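Local coordinates for protein intracellular exo-alpha-(1->5)-L-arabinofuranosidase (Bifidobacterium longum, PDB 2Y2W) that cleaves terminal alpha-(1->5)-linked arabinofuranosyl units from arabinans and also acts on arabinoxylan, working as a family 51 glycoside hydrolase in plant cell-wall breakdown, at residues V68-G72 against W139-E143; R109-N114 against C211-E215. The contacts are given in a common frame with arbitrary orientation. Residue numbers count along the deposited sequence, not the author numbering.

Contact 1: residues V68-G72 against W139-E143; sequences VEHLG and WHCTE
An inverse gamma turn centred on His70 (phi/psi -70/71, weakly closed by Leu71 N to Glu69 O at 2.7 Å) gives residues 68-72 the bend with which they meet 139-143, and side chains make both hydrogen bonds between the segments. Glu69, extended (t, t), accepts the indole N-H: Trp139 NE1 to Glu69 OE2, 3.0 Å. His70, chi1 m, gives ND1 to Glu143 OE1 at 3.0 Å, a His-carboxylate bond in which Glu143 bends round with chi1 t and chi2 p. The CA pairs lie 8.3 Å (His70, Glu143) and 6.8 Å (Leu71, Trp139) apart. Beside the indole bond Leu71, both chi angles t, lays CG over the five-membered ring of Trp139, 3.6 Å from its centroid, a CH-pi contact, while Leu71 CD1 reaches Trp139 CZ2 at 3.4 Å. Trp139 takes chi1 m with chi2 near 103°. His140, at positive phi, and Cys141 form a G1 beta bulge opposite Asp136. By similarity Glu69 binds arabinofuranose, so the indole bond is consistent with holding in place a substrate-site carboxylate, which also accepts Phe115 N. Glu143 has its strongest polar partner in Tyr76, and His70 NE2 bonds to Tyr110. The first segment leaves barrel strand 65-67 and heads for helix 75-79; the second belongs to the small antiparallel hairpin of strands 134-136 and 141-143, and the contact joins that hairpin to the loop after the first barrel strand.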
loop_
_atom_site.group_PDB
_atom_site.type_symbol
_atom_site.label_atom_id
_atom_site.label_comp_id
_atom_site.label_asym_id
_atom_site.label_seq_id
_atom_site.Cartn_x
_atom_site.Cartn_y
_atom_site.Cartn_z
ATOM N N VAL D 68 28.227 -1.994 2.843
ATOM C CA VAL D 68 28.459 -1.095 1.720
ATOM C C VAL D 68 27.129 -0.496 1.258
ATOM O O VAL D 68 26.221 -1.215 0.825
ATOM C CB VAL D 68 29.191 -1.808 0.548
ATOM C CG1 VAL D 68 29.184 -0.952 -0.703
ATOM C CG2 VAL D 68 30.619 -2.136 0.934
ATOM N N GLU D 69 27.021 0.824 1.377
ATOM C CA GLU D 69 25.838 1.552 0.945
ATOM C C GLU D 69 26.199 2.467 -0.218
ATOM O O GLU D 69 27.329 2.966 -0.299
ATOM C CB GLU D 69 25.257 2.372 2.106
ATOM C CG GLU D 69 23.895 3.021 1.813
ATOM C CD GLU D 69 23.329 3.818 2.984
ATOM O OE1 GLU D 69 23.863 3.717 4.111
ATOM O OE2 GLU D 69 22.332 4.545 2.776
ATOM N N HIS D 70 25.244 2.676 -1.120
ATOM C CA HIS D 70 25.372 3.709 -2.139
ATOM C C HIS D 70 25.255 5.072 -1.460
ATOM O O HIS D 70 24.260 5.785 -1.608
ATOM C CB HIS D 70 24.311 3.544 -3.221
ATOM C CG HIS D 70 24.575 2.414 -4.167
ATOM N ND1 HIS D 70 24.711 2.601 -5.526
ATOM C CD2 HIS D 70 24.724 1.085 -3.953
ATOM C CE1 HIS D 70 24.932 1.436 -6.107
ATOM N NE2 HIS D 70 24.945 0.501 -5.176
ATOM N N LEU D 71 26.293 5.402 -0.697
ATOM C CA LEU D 71 26.381 6.628 0.073
ATOM C C LEU D 71 27.749 7.227 -0.198
ATOM O O LEU D 71 28.757 6.515 -0.176
ATOM C CB LEU D 71 26.248 6.307 1.562
ATOM C CG LEU D 71 26.031 7.373 2.643
ATOM C CD1 LEU D 71 25.869 6.677 3.979
ATOM C CD2 LEU D 71 27.157 8.400 2.730
ATOM N N GLY D 72 27.775 8.531 -0.462
ATOM C CA GLY D 72 29.018 9.263 -0.661
ATOM C C GLY D 72 29.949 8.560 -1.621
ATOM O O GLY D 72 29.639 8.425 -2.802
ATOM N N TRP D 139 20.435 10.800 0.490
ATOM C CA TRP D 139 21.708 11.522 0.571
ATOM C C TRP D 139 21.811 12.664 -0.441
ATOM O O TRP D 139 22.854 13.310 -0.557
ATOM C CB TRP D 139 22.882 10.541 0.451
ATOM C CG TRP D 139 22.801 9.487 1.501
ATOM C CD1 TRP D 139 22.386 8.197 1.339
ATOM C CD2 TRP D 139 23.078 9.648 2.897
ATOM N NE1 TRP D 139 22.410 7.538 2.545
ATOM C CE2 TRP D 139 22.826 8.407 3.519
ATOM C CE3 TRP D 139 23.527 10.719 3.680
ATOM C CZ2 TRP D 139 23.013 8.202 4.889
ATOM C CZ3 TRP D 139 23.710 10.518 5.043
ATOM C CH2 TRP D 139 23.455 9.267 5.633
ATOM N N HIS D 140 20.707 12.907 -1.146
ATOM C CA HIS D 140 20.584 13.994 -2.120
ATOM C C HIS D 140 21.648 13.901 -3.212
ATOM O O HIS D 140 22.389 14.848 -3.461
ATOM C CB HIS D 140 20.610 15.361 -1.420
ATOM C CG HIS D 140 19.899 16.440 -2.175
ATOM N ND1 HIS D 140 18.526 16.489 -2.284
ATOM C CD2 HIS D 140 20.368 17.515 -2.850
ATOM C CE1 HIS D 140 18.181 17.545 -2.997
ATOM N NE2 HIS D 140 19.279 18.186 -3.351
ATOM N N CYS D 141 21.714 12.741 -3.856
ATOM C CA CYS D 141 22.698 12.494 -4.901
ATOM C C CYS D 141 22.046 11.930 -6.149
ATOM O O CYS D 141 20.980 11.317 -6.075
ATOM C CB CYS D 141 23.769 11.519 -4.401
ATOM S SG CYS D 141 24.756 12.146 -3.023
ATOM N N THR D 142 22.685 12.149 -7.296
ATOM C CA THR D 142 22.312 11.447 -8.519
ATOM C C THR D 142 23.136 10.166 -8.653
ATOM O O THR D 142 24.360 10.175 -8.481
ATOM C CB THR D 142 22.405 12.330 -9.798
ATOM O OG1 THR D 142 22.408 11.494 -10.963
ATOM C CG2 THR D 142 23.661 13.165 -9.804
ATOM N N GLU D 143 22.436 9.073 -8.951
ATOM C CA GLU D 143 23.015 7.738 -9.019
ATOM C C GLU D 143 23.025 7.215 -10.460
ATOM O O GLU D 143 21.978 7.112 -11.110
ATOM C CB GLU D 143 22.233 6.802 -8.088
ATOM C CG GLU D 143 22.459 5.309 -8.302
ATOM C CD GLU D 143 23.717 4.785 -7.642
ATOM O OE1 GLU D 143 24.119 5.311 -6.582
ATOM O OE2 GLU D 143 24.298 3.824 -8.180
#

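Contact 2: residues R109-N114 against C211-E215; sequences RYPGGN and CIGNE
The segments open on the last residues of parallel barrel strands 107-110 and 209-212, with strand 162-167 between them, then run on as loops, with Arg109 and Cys211 8.7 Å apart at CA, closing to 5.8 Å between Gly113 and Asn214. Two cis peptides kink the first loop, one before Pro111 and a non-proline one before Gly113, whose phi is 91°. In the second, Ile212 centres an inverse gamma turn, Gly213 has phi 85° and Glu215 sits in a left-handed backbone conformation (33/50). Arg109, nearly fully extended (t, t, t), reaches across to the second segment: NE donates to Cys211 SG at 3.4 Å and NH2 to Asn214 OD1 at 3.0 Å, both in the guanidinium plane. Asn214, chi1 t and chi2 near 80°, takes a second, weak bond on OD1 from Gly113 N at 2.8 Å. Asn114, chi1 m, brings OD1 within 2.7 Å of Glu215 OE1, two acceptors not bonded to each other as modelled; Asn114 OD1 instead takes a hydrogen from Gln221. Glu215, chi1 m and chi2 t, bonds through OE2 to His284. The Asn-Glu pair after the fourth strand is a hallmark of clan GH-A (beta/alpha)8 barrels. Arg109 also salt-bridges Glu340, the nucleophile by similarity, so one guanidinium holds both that carboxylate and Asn214, which by similarity binds the sugar beside the probable acid/base Glu215, consistent with fixing their relative positions.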
loop_
_atom_site.group_PDB
_atom_site.type_symbol
_atom_site.label_atom_id
_atom_site.label_comp_id
_atom_site.label_asym_id
_atom_site.label_seq_id
_atom_site.Cartn_x
_atom_site.Cartn_y
_atom_site.Cartn_z
ATOM N N ARG D 109 26.901 -6.059 3.960
ATOM C CA ARG D 109 25.519 -5.627 3.787
ATOM C C ARG D 109 25.408 -4.644 2.620
ATOM O O ARG D 109 26.226 -3.728 2.484
ATOM C CB ARG D 109 24.998 -5.016 5.089
ATOM C CG ARG D 109 23.515 -4.693 5.102
ATOM C CD ARG D 109 23.030 -4.514 6.524
ATOM N NE ARG D 109 21.646 -4.056 6.579
ATOM C CZ ARG D 109 21.278 -2.819 6.896
ATOM N NH1 ARG D 109 22.191 -1.903 7.196
ATOM N NH2 ARG D 109 19.990 -2.499 6.916
ATOM N N TYR D 110 24.390 -4.849 1.785
ATOM C CA TYR D 110 24.233 -4.131 0.520
ATOM C C TYR D 110 22.753 -4.102 0.134
ATOM O O TYR D 110 22.034 -5.064 0.408
ATOM C CB TYR D 110 25.050 -4.839 -0.566
ATOM C CG TYR D 110 25.042 -4.168 -1.925
ATOM C CD1 TYR D 110 25.878 -3.084 -2.198
ATOM C CD2 TYR D 110 24.205 -4.624 -2.940
ATOM C CE1 TYR D 110 25.870 -2.467 -3.440
ATOM C CE2 TYR D 110 24.191 -4.014 -4.187
ATOM C CZ TYR D 110 25.026 -2.937 -4.431
ATOM O OH TYR D 110 25.015 -2.331 -5.667
ATOM N N PRO D 111 22.282 -2.999 -0.493
ATOM C CA PRO D 111 22.980 -1.748 -0.791
ATOM C C PRO D 111 22.656 -0.606 0.182
ATOM O O PRO D 111 23.006 0.543 -0.089
ATOM C CB PRO D 111 22.461 -1.403 -2.186
ATOM C CG PRO D 111 21.055 -1.941 -2.202
ATOM C CD PRO D 111 20.954 -3.022 -1.137
ATOM N N GLY D 112 21.995 -0.922 1.295
ATOM C CA GLY D 112 21.560 0.093 2.252
ATOM C C GLY D 112 20.893 -0.481 3.492
ATOM O O GLY D 112 20.625 -1.676 3.553
ATOM N N GLY D 113 20.622 0.362 4.488
ATOM C CA GLY D 113 20.934 1.790 4.440
ATOM C C GLY D 113 19.796 2.619 3.889
ATOM O O GLY D 113 18.981 2.123 3.110
ATOM N N ASN D 114 19.748 3.887 4.292
ATOM C CA ASN D 114 18.713 4.825 3.850
ATOM C C ASN D 114 18.495 4.840 2.339
ATOM O O ASN D 114 17.375 5.056 1.868
ATOM C CB ASN D 114 19.035 6.239 4.333
ATOM C CG ASN D 114 19.112 6.338 5.839
ATOM O OD1 ASN D 114 18.786 5.391 6.554
ATOM N ND2 ASN D 114 19.546 7.492 6.333
ATOM N N CYS D 211 17.767 -8.487 4.433
ATOM C CA CYS D 211 17.195 -7.465 5.302
ATOM C C CYS D 211 15.903 -6.911 4.707
ATOM O O CYS D 211 15.908 -6.306 3.631
ATOM C CB CYS D 211 18.196 -6.336 5.550
ATOM S SG CYS D 211 19.697 -6.879 6.367
ATOM N N ILE D 212 14.799 -7.136 5.412
ATOM C CA ILE D 212 13.495 -6.675 4.961
ATOM C C ILE D 212 13.306 -5.210 5.355
ATOM O O ILE D 212 12.798 -4.893 6.435
ATOM C CB ILE D 212 12.356 -7.578 5.497
ATOM C CG1 ILE D 212 12.665 -9.048 5.195
ATOM C CG2 ILE D 212 11.020 -7.190 4.874
ATOM C CD1 ILE D 212 11.971 -10.033 6.097
ATOM N N GLY D 213 13.743 -4.324 4.465
ATOM C CA GLY D 213 13.676 -2.888 4.695
ATOM C C GLY D 213 14.857 -2.365 5.480
ATOM O O GLY D 213 15.717 -3.135 5.917
ATOM N N ASN D 214 14.884 -1.046 5.656
ATOM C CA ASN D 214 15.913 -0.375 6.436
ATOM C C ASN D 214 15.330 0.703 7.342
ATOM O O ASN D 214 14.492 1.499 6.910
ATOM C CB ASN D 214 16.956 0.255 5.517
ATOM C CG ASN D 214 18.054 0.952 6.286
ATOM O OD1 ASN D 214 18.976 0.310 6.787
ATOM N ND2 ASN D 214 17.958 2.270 6.393
ATOM N N GLU D 215 15.784 0.712 8.597
ATOM C CA GLU D 215 15.462 1.754 9.581
ATOM C C GLU D 215 14.056 2.339 9.424
ATOM O O GLU D 215 13.874 3.558 9.394
ATOM C CB GLU D 215 16.519 2.870 9.547
ATOM C CG GLU D 215 17.900 2.454 10.060
ATOM C CD GLU D 215 18.905 3.598 10.072
ATOM O OE1 GLU D 215 18.927 4.396 9.111
ATOM O OE2 GLU D 215 19.683 3.695 11.045
#

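From the N terminus the chain passes 68-72 after the first barrel strand, 109-114 after the second, 139-143 in the hairpin beyond, and 211-215 after the fourth. Contact 1 closes a loop of 66 intervening residues and contact 2 one of 96; the segments alternate, so the two closures cross. Strands 65-67 and 107-110 are neighbours in the barrel, and there the contacts touch: Val68 N lies 2.7 Å from Arg109 O and His70 NE2 2.9 Å from Tyr110 OH, both probable hydrogen bonds. Glu69 OE2 packs 3.1 Å from Asn114 N. Together the two contacts tie the hairpin and three strand ends round what is, by similarity, the arabinofuranose site.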